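Local coordinates for Phosphoglucomutase/phosphomannomutase family protein (Burkholderia thailandensis, PDB 3UW2) that probably transfers a phosphoryl group within phosphohexose substrates, as a metal-dependent mutase of the phosphoglucomutase/phosphomannomutase family, at residues A290-V293 with L294-N297; H236-P239 with A240-E243; V378-P381 with S382-L385. All blocks are in the same frame, centred on the assembly; numbering follows the deposited sequence.

Interaction 1 of 3, residues A290-V293 with L294-N297; sequences AEEV and LSRN
The Glu292 carboxylate meets the guanidinium of Arg296 at its edge, the two planes nearly coplanar at 18°, while Val293 CA lies obliquely to that group. This is an i to i+4 salt bridge in the C-terminal part of helix 282-296, in the third alpha/beta/alpha domain. The grip is side-on: NE of Arg296 donates to OE2 of Glu292 at 2.7 Å, and NH2 of Arg296 to OE1 of Glu292 at the same length, each on a syn lone pair. Glutamate is long enough, and has the two oxygens, to meet an arginine one turn on; CG anti to the backbone N (chi1 -168°) and a bend at chi2 bring the carboxylate alongside NE and NH2. Asp356, from a neighbouring loop, takes both NH2 of Arg296, in a salt bridge, and ND2 of Asn297. One residue before the arginine, Ser295 OG donates to the carbonyl Glu292 O at 2.7 Å, a bond suited to a short hydroxyl side chain. On the buried side Leu294 CD1 lies 4.3 Å from Ala290 CB, apolar residues filling the inward face. Near the C-terminal end of the helix, Val293 O accepts from Arg296 N and, on the opposite face of its carbonyl plane, from Asn297 ND2 at 3.0 Å, the amide hydrogen nearly in line at 164°.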
ATOM      1  N   ALA A 290       3.507  -0.631 -16.567  1.00 24.69           N
ATOM      2  CA  ALA A 290       4.869  -0.949 -16.987  1.00 26.83           C
ATOM      3  C   ALA A 290       4.952  -0.729 -18.486  1.00 28.86           C
ATOM      4  O   ALA A 290       5.965  -0.247 -18.987  1.00 28.40           O
ATOM      5  CB  ALA A 290       5.180  -2.440 -16.690  1.00 25.90           C
ATOM      6  N   GLU A 291       3.937  -1.155 -19.228  1.00 30.07           N
ATOM      7  CA  GLU A 291       3.996  -0.953 -20.654  1.00 30.80           C
ATOM      8  C   GLU A 291       4.138   0.539 -20.976  1.00 30.96           C
ATOM      9  O   GLU A 291       5.008   0.938 -21.756  1.00 30.89           O
ATOM     10  CB  GLU A 291       2.778  -1.577 -21.335  1.00 34.23           C
ATOM     11  CG  GLU A 291       2.526  -1.132 -22.780  1.00 34.61           C
ATOM     12  CD  GLU A 291       1.334  -1.889 -23.402  1.00 37.84           C
ATOM     13  OE1 GLU A 291       0.280  -2.077 -22.724  1.00 39.16           O
ATOM     14  OE2 GLU A 291       1.475  -2.312 -24.567  1.00 37.58           O
ATOM     15  N   GLU A 292       3.289   1.361 -20.409  1.00 30.20           N
ATOM     16  CA  GLU A 292       3.355   2.798 -20.699  1.00 31.20           C
ATOM     17  C   GLU A 292       4.705   3.432 -20.190  1.00 32.98           C
ATOM     18  O   GLU A 292       5.376   4.190 -20.908  1.00 29.76           O
ATOM     19  CB  GLU A 292       2.143   3.486 -20.058  1.00 32.56           C
ATOM     20  CG  GLU A 292       1.944   4.927 -20.526  1.00 35.91           C
ATOM     21  CD  GLU A 292       3.002   5.892 -20.008  1.00 36.88           C
ATOM     22  OE1 GLU A 292       3.441   5.733 -18.847  1.00 38.43           O
ATOM     23  OE2 GLU A 292       3.425   6.801 -20.779  1.00 33.78           O
ATOM     24  N   VAL A 293       5.117   3.082 -18.963  1.00 28.69           N
ATOM     25  CA  VAL A 293       6.376   3.613 -18.403  1.00 27.91           C
ATOM     26  C   VAL A 293       7.569   3.182 -19.246  1.00 29.06           C
ATOM     27  O   VAL A 293       8.422   3.993 -19.569  1.00 27.90           O
ATOM     28  CB  VAL A 293       6.513   3.199 -16.911  1.00 27.24           C
ATOM     29  CG1 VAL A 293       7.922   3.395 -16.302  1.00 27.70           C
ATOM     30  CG2 VAL A 293       5.440   3.885 -16.097  1.00 26.46           C
ATOM     31  N   LEU A 294       7.629   1.899 -19.604  1.00 26.68           N
ATOM     32  CA  LEU A 294       8.761   1.414 -20.376  1.00 28.41           C
ATOM     33  C   LEU A 294       8.856   2.022 -21.794  1.00 32.40           C
ATOM     34  O   LEU A 294       9.963   2.176 -22.363  1.00 30.59           O
ATOM     35  CB  LEU A 294       8.741  -0.118 -20.442  1.00 28.44           C
ATOM     36  CG  LEU A 294       9.091  -0.748 -19.083  1.00 26.83           C
ATOM     37  CD1 LEU A 294       8.694  -2.238 -19.232  1.00 26.42           C
ATOM     38  CD2 LEU A 294      10.610  -0.575 -18.787  1.00 24.41           C
ATOM     39  N   SER A 295       7.711   2.419 -22.340  1.00 32.98           N
ATOM     40  CA  SER A 295       7.677   3.075 -23.614  1.00 32.81           C
ATOM     41  C   SER A 295       8.460   4.361 -23.534  1.00 32.70           C
ATOM     42  O   SER A 295       9.031   4.723 -24.503  1.00 36.51           O
ATOM     43  CB  SER A 295       6.208   3.351 -24.036  1.00 35.40           C
ATOM     44  OG  SER A 295       5.783   4.602 -23.524  1.00 36.68           O
ATOM     45  N   ARG A 296       8.564   5.010 -22.363  1.00 32.53           N
ATOM     46  CA  ARG A 296       9.402   6.223 -22.178  1.00 32.21           C
ATOM     47  C   ARG A 296      10.749   5.992 -21.453  1.00 36.10           C
ATOM     48  O   ARG A 296      11.530   6.919 -21.315  1.00 33.99           O
ATOM     49  CB  ARG A 296       8.613   7.383 -21.465  1.00 31.39           C
ATOM     50  CG  ARG A 296       7.389   7.904 -22.299  1.00 30.73           C
ATOM     51  CD  ARG A 296       6.457   8.874 -21.526  1.00 32.33           C
ATOM     52  NE  ARG A 296       5.753   8.203 -20.423  1.00 36.12           N
ATOM     53  CZ  ARG A 296       6.146   8.180 -19.145  1.00 33.01           C
ATOM     54  NH1 ARG A 296       7.263   8.817 -18.762  1.00 34.23           N
ATOM     55  NH2 ARG A 296       5.443   7.497 -18.259  1.00 33.54           N
ATOM     56  N   ASN A 297      10.988   4.768 -20.975  1.00 31.13           N
ATOM     57  CA  ASN A 297      12.163   4.456 -20.192  1.00 29.36           C
ATOM     58  C   ASN A 297      12.694   3.090 -20.652  1.00 26.56           C
ATOM     59  O   ASN A 297      12.583   2.117 -19.893  1.00 28.24           O
ATOM     60  CB  ASN A 297      11.770   4.337 -18.696  1.00 29.02           C
ATOM     61  CG  ASN A 297      11.375   5.668 -18.080  1.00 29.82           C
ATOM     62  OD1 ASN A 297      12.250   6.398 -17.647  1.00 30.66           O
ATOM     63  ND2 ASN A 297      10.063   6.014 -18.093  1.00 27.06           N
TER

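Interaction 2 of 3, residues H236-P239 with A240-E243; sequences HPDP and AHPE
The carboxylate of Asp238 and the imidazole of His241 stand almost perpendicular, their planes 79° apart, yet they share a short hydrogen bond. ND1 of His241 donates to OD2 of Asp238 at 2.7 Å, with an N-H...O angle of 147°. The oxygen lies at the edge of the ring, close to its plane, whereas the ring nitrogen sits 39° above the plane of the carboxylate. Histidine suits this place because ND1, next to CG, can reach back to a carboxylate three residues earlier. The extended side chain of Asp238 supplies the acceptor. The pair spans a type I beta turn from Asp238 to His241, within the loop between strand 221-224 and helix 246-254 of the second alpha/beta/alpha domain. The backbone bond from His241 N to Asp238 O, 3.1 Å long, closes the turn, and Asn244 ND2 also binds that oxygen. Pro239 fits the second position of the turn, since its ring already fixes a phi near the value needed there; its side chain packs against Asp264, a ligand of the zinc ion. The methyl of Ala240, at the third position, lies 3.6 Å (CB) from Asp238 OD1, the carboxylate oxygen that does not hold the histidine.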
ATOM      1  N   HIS A 236     -16.661  -1.571   5.324  1.00 35.27           N
ATOM      2  CA  HIS A 236     -15.284  -1.105   5.597  1.00 35.74           C
ATOM      3  C   HIS A 236     -14.543  -0.732   4.319  1.00 31.35           C
ATOM      4  O   HIS A 236     -14.743  -1.355   3.272  1.00 30.62           O
ATOM      5  CB  HIS A 236     -14.498  -2.097   6.456  1.00 37.48           C
ATOM      6  CG  HIS A 236     -15.061  -2.242   7.856  1.00 44.97           C
ATOM      7  ND1 HIS A 236     -14.540  -3.080   8.769  1.00 44.97           N
ATOM      8  CD2 HIS A 236     -16.163  -1.616   8.477  1.00 44.33           C
ATOM      9  CE1 HIS A 236     -15.253  -3.005   9.913  1.00 45.66           C
ATOM     10  NE2 HIS A 236     -16.230  -2.093   9.738  1.00 47.97           N
ATOM     11  N   PRO A 237     -13.692   0.291   4.393  1.00 28.26           N
ATOM     12  CA  PRO A 237     -12.961   0.676   3.200  1.00 29.24           C
ATOM     13  C   PRO A 237     -11.749  -0.281   3.032  1.00 29.81           C
ATOM     14  O   PRO A 237     -10.592   0.030   3.384  1.00 29.57           O
ATOM     15  CB  PRO A 237     -12.605   2.167   3.476  1.00 25.75           C
ATOM     16  CG  PRO A 237     -12.457   2.197   4.950  1.00 26.48           C
ATOM     17  CD  PRO A 237     -13.325   1.132   5.557  1.00 31.02           C
ATOM     18  N   ASP A 238     -12.060  -1.454   2.479  1.00 31.37           N
ATOM     19  CA  ASP A 238     -11.132  -2.559   2.471  1.00 33.72           C
ATOM     20  C   ASP A 238     -11.362  -3.354   1.167  1.00 33.89           C
ATOM     21  O   ASP A 238     -12.019  -4.375   1.169  1.00 36.60           O
ATOM     22  CB  ASP A 238     -11.316  -3.365   3.785  1.00 39.18           C
ATOM     23  CG  ASP A 238     -10.480  -4.687   3.839  1.00 41.45           C
ATOM     24  OD1 ASP A 238      -9.413  -4.766   3.231  1.00 39.58           O
ATOM     25  OD2 ASP A 238     -10.937  -5.637   4.499  1.00 47.58           O
ATOM     26  N   PRO A 239     -10.874  -2.811   0.033  1.00 35.05           N
ATOM     27  CA  PRO A 239     -11.075  -3.363  -1.282  1.00 36.15           C
ATOM     28  C   PRO A 239     -10.386  -4.713  -1.483  1.00 42.20           C
ATOM     29  O   PRO A 239     -10.673  -5.379  -2.454  1.00 42.66           O
ATOM     30  CB  PRO A 239     -10.532  -2.269  -2.220  1.00 35.80           C
ATOM     31  CG  PRO A 239      -9.649  -1.403  -1.378  1.00 32.86           C
ATOM     32  CD  PRO A 239     -10.215  -1.492  -0.012  1.00 32.11           C
ATOM     33  N   ALA A 240      -9.519  -5.113  -0.540  1.00 42.24           N
ATOM     34  CA  ALA A 240      -8.921  -6.432  -0.521  1.00 42.23           C
ATOM     35  C   ALA A 240      -9.948  -7.550  -0.321  1.00 48.21           C
ATOM     36  O   ALA A 240      -9.688  -8.679  -0.721  1.00 42.00           O
ATOM     37  CB  ALA A 240      -7.809  -6.519   0.520  1.00 40.38           C
ATOM     38  N   HIS A 241     -11.118  -7.243   0.269  1.00 49.00           N
ATOM     39  CA  HIS A 241     -12.210  -8.237   0.310  1.00 50.07           C
ATOM     40  C   HIS A 241     -13.236  -7.946  -0.770  1.00 48.71           C
ATOM     41  O   HIS A 241     -13.849  -6.884  -0.763  1.00 47.70           O
ATOM     42  CB  HIS A 241     -12.882  -8.293   1.690  1.00 54.74           C
ATOM     43  CG  HIS A 241     -12.023  -8.906   2.780  1.00 61.17           C
ATOM     44  ND1 HIS A 241     -11.237  -8.161   3.598  1.00 60.88           N
ATOM     45  CD2 HIS A 241     -11.857 -10.241   3.178  1.00 61.95           C
ATOM     46  CE1 HIS A 241     -10.593  -8.970   4.462  1.00 63.32           C
ATOM     47  NE2 HIS A 241     -10.978 -10.244   4.209  1.00 68.38           N
ATOM     48  N   PRO A 242     -13.450  -8.881  -1.714  1.00 47.19           N
ATOM     49  CA  PRO A 242     -14.407  -8.646  -2.829  1.00 45.10           C
ATOM     50  C   PRO A 242     -15.849  -8.266  -2.405  1.00 42.89           C
ATOM     51  O   PRO A 242     -16.525  -7.473  -3.117  1.00 43.49           O
ATOM     52  CB  PRO A 242     -14.363  -9.970  -3.624  1.00 49.44           C
ATOM     53  CG  PRO A 242     -13.079 -10.631  -3.211  1.00 50.08           C
ATOM     54  CD  PRO A 242     -12.844 -10.224  -1.779  1.00 50.27           C
ATOM     55  N   GLU A 243     -16.283  -8.719  -1.230  1.00 39.52           N
ATOM     56  CA  GLU A 243     -17.582  -8.279  -0.666  1.00 41.56           C
ATOM     57  C   GLU A 243     -17.684  -6.752  -0.492  1.00 39.14           C
ATOM     58  O   GLU A 243     -18.805  -6.227  -0.466  1.00 38.13           O
ATOM     59  CB  GLU A 243     -17.852  -8.913   0.699  1.00 45.05           C
ATOM     60  CG  GLU A 243     -17.880 -10.452   0.694  1.00 55.16           C
ATOM     61  CD  GLU A 243     -16.477 -11.086   0.670  1.00 63.12           C
ATOM     62  OE1 GLU A 243     -15.457 -10.417   1.016  1.00 65.50           O
ATOM     63  OE2 GLU A 243     -16.399 -12.274   0.275  1.00 76.46           O
TER

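Interaction 3 of 3, residues V378-P381 with S382-L385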
ATOM      1  N   VAL A 378      -8.706   5.021 -25.003  1.00 40.86           N
ATOM      2  CA  VAL A 378      -9.427   3.967 -25.754  1.00 40.89           C
ATOM      3  C   VAL A 378     -10.929   4.142 -25.577  1.00 40.45           C
ATOM      4  O   VAL A 378     -11.374   4.801 -24.647  1.00 38.54           O
ATOM      5  CB  VAL A 378      -8.984   2.524 -25.356  1.00 42.03           C
ATOM      6  CG1 VAL A 378      -7.481   2.314 -25.635  1.00 41.83           C
ATOM      7  CG2 VAL A 378      -9.368   2.197 -23.897  1.00 39.48           C
ATOM      8  N   ALA A 379     -11.712   3.535 -26.444  1.00 42.03           N
ATOM      9  CA  ALA A 379     -13.149   3.794 -26.400  1.00 43.11           C
ATOM     10  C   ALA A 379     -13.743   2.851 -25.384  1.00 43.60           C
ATOM     11  O   ALA A 379     -14.756   3.169 -24.763  1.00 42.35           O
ATOM     12  CB  ALA A 379     -13.788   3.614 -27.777  1.00 45.57           C
ATOM     13  N   ASP A 380     -13.092   1.696 -25.198  1.00 43.21           N
ATOM     14  CA  ASP A 380     -13.600   0.712 -24.261  1.00 43.06           C
ATOM     15  C   ASP A 380     -12.574   0.361 -23.230  1.00 41.09           C
ATOM     16  O   ASP A 380     -11.802  -0.564 -23.442  1.00 39.92           O
ATOM     17  CB  ASP A 380     -14.085  -0.563 -24.952  1.00 45.60           C
ATOM     18  CG  ASP A 380     -14.851  -1.453 -24.012  1.00 45.67           C
ATOM     19  OD1 ASP A 380     -14.839  -1.190 -22.788  1.00 44.38           O
ATOM     20  OD2 ASP A 380     -15.482  -2.403 -24.490  1.00 45.80           O
ATOM     21  N   PRO A 381     -12.550   1.103 -22.090  1.00 38.33           N
ATOM     22  CA  PRO A 381     -11.506   0.805 -21.093  1.00 38.41           C
ATOM     23  C   PRO A 381     -11.623  -0.599 -20.500  1.00 36.79           C
ATOM     24  O   PRO A 381     -10.599  -1.201 -20.185  1.00 34.77           O
ATOM     25  CB  PRO A 381     -11.741   1.864 -19.969  1.00 37.89           C
ATOM     26  CG  PRO A 381     -12.603   2.924 -20.591  1.00 38.48           C
ATOM     27  CD  PRO A 381     -13.334   2.313 -21.761  1.00 39.19           C
ATOM     28  N   SER A 382     -12.843  -1.098 -20.321  1.00 36.18           N
ATOM     29  CA  SER A 382     -13.047  -2.454 -19.779  1.00 37.56           C
ATOM     30  C   SER A 382     -12.435  -3.572 -20.691  1.00 38.07           C
ATOM     31  O   SER A 382     -11.882  -4.555 -20.177  1.00 36.93           O
ATOM     32  CB  SER A 382     -14.545  -2.720 -19.502  1.00 34.23           C
ATOM     33  OG  SER A 382     -15.029  -1.744 -18.591  1.00 36.31           O
ATOM     34  N   ALA A 383     -12.538  -3.416 -22.015  1.00 37.53           N
ATOM     35  CA  ALA A 383     -11.934  -4.389 -22.973  1.00 38.36           C
ATOM     36  C   ALA A 383     -10.391  -4.354 -22.826  1.00 35.80           C
ATOM     37  O   ALA A 383      -9.742  -5.404 -22.752  1.00 36.54           O
ATOM     38  CB  ALA A 383     -12.389  -4.132 -24.421  1.00 35.78           C
ATOM     39  N   LEU A 384      -9.819  -3.148 -22.731  1.00 35.11           N
ATOM     40  CA  LEU A 384      -8.371  -2.966 -22.487  1.00 34.74           C
ATOM     41  C   LEU A 384      -7.936  -3.663 -21.206  1.00 33.36           C
ATOM     42  O   LEU A 384      -6.978  -4.420 -21.204  1.00 31.46           O
ATOM     43  CB  LEU A 384      -7.990  -1.487 -22.450  1.00 34.94           C
ATOM     44  CG  LEU A 384      -6.489  -1.108 -22.353  1.00 37.16           C
ATOM     45  CD1 LEU A 384      -5.684  -1.568 -23.571  1.00 39.07           C
ATOM     46  CD2 LEU A 384      -6.274   0.373 -22.141  1.00 35.73           C
ATOM     47  N   LEU A 385      -8.671  -3.476 -20.115  1.00 33.59           N
ATOM     48  CA  LEU A 385      -8.290  -4.133 -18.854  1.00 32.45           C
ATOM     49  C   LEU A 385      -8.513  -5.642 -18.900  1.00 33.85           C
ATOM     50  O   LEU A 385      -7.627  -6.406 -18.529  1.00 33.09           O
ATOM     51  CB  LEU A 385      -9.101  -3.568 -17.672  1.00 33.35           C
ATOM     52  CG  LEU A 385      -8.740  -2.100 -17.307  1.00 30.27           C
ATOM     53  CD1 LEU A 385      -9.858  -1.537 -16.451  1.00 31.16           C
ATOM     54  CD2 LEU A 385      -7.428  -2.012 -16.551  1.00 30.65           C
TER
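The carbonyl oxygen of Asp380 takes two backbone donors, both weakly: Ala383 N at 3.3 Å and Leu384 N at a similar length, the latter nearly straight at 170°. Asp380 occupies the N-cap of helix 381-386, and its side chain adds a third link, OD1 accepting from Ala383 N in a weak capping bond of 3.3 Å. An extended first torsion (chi1 -169°) carries the carboxylate toward the first turn, where OD2 of Asp380 also rests against the methyl of Ala383, 3.5 Å from its CB. Pro381 suits the first helical position because its nitrogen carries no hydrogen to leave without an acceptor. Farther along, Pro381 O accepts from Leu385 N at 3.0 Å, shorter than the bonds to the cap. The buried hydroxyl of Ser382 is satisfied by a hydrogen bond with Lys275 N. Across the turn, Val378 CG2 meets Leu384 CD2 at 4.0 Å, the two side chains crossing at about a right angle. Pro381 and Leu385 both reach Ile259 on strand 259-263 and Leu375 on helix 364-375, so the short helix packs helix 364-375 of its own domain against strand 259-263 of the second. An aspartate at this cap places a negative charge beside the positive end of the helix dipole and accepts, if weakly, from a first-turn amide that lacks an i-4 helical partner, which would probably favour both the start of the helix and the ionised form of the acid.

Interactions 1 and 3 belong to the third alpha/beta/alpha domain, their centres about 19 Å apart and their nearest atoms about 6 Å apart. Helix 282-296, whose C-terminal part carries interaction 1, is also touched through Leu288 by Leu384 and Leu385 of interaction 3, and helix 364-375 packs on both contacts. Interaction 2 lies in the second domain, its centre about 30 Å from that of interaction 1 and about 24 Å from that of interaction 3. It is nearest the metal: the side chain of Pro239 is about 8 Å from the zinc ion, held by Asp264, Asp266 and Asp268. Interactions 1 and 3 are structural and lie away from that site.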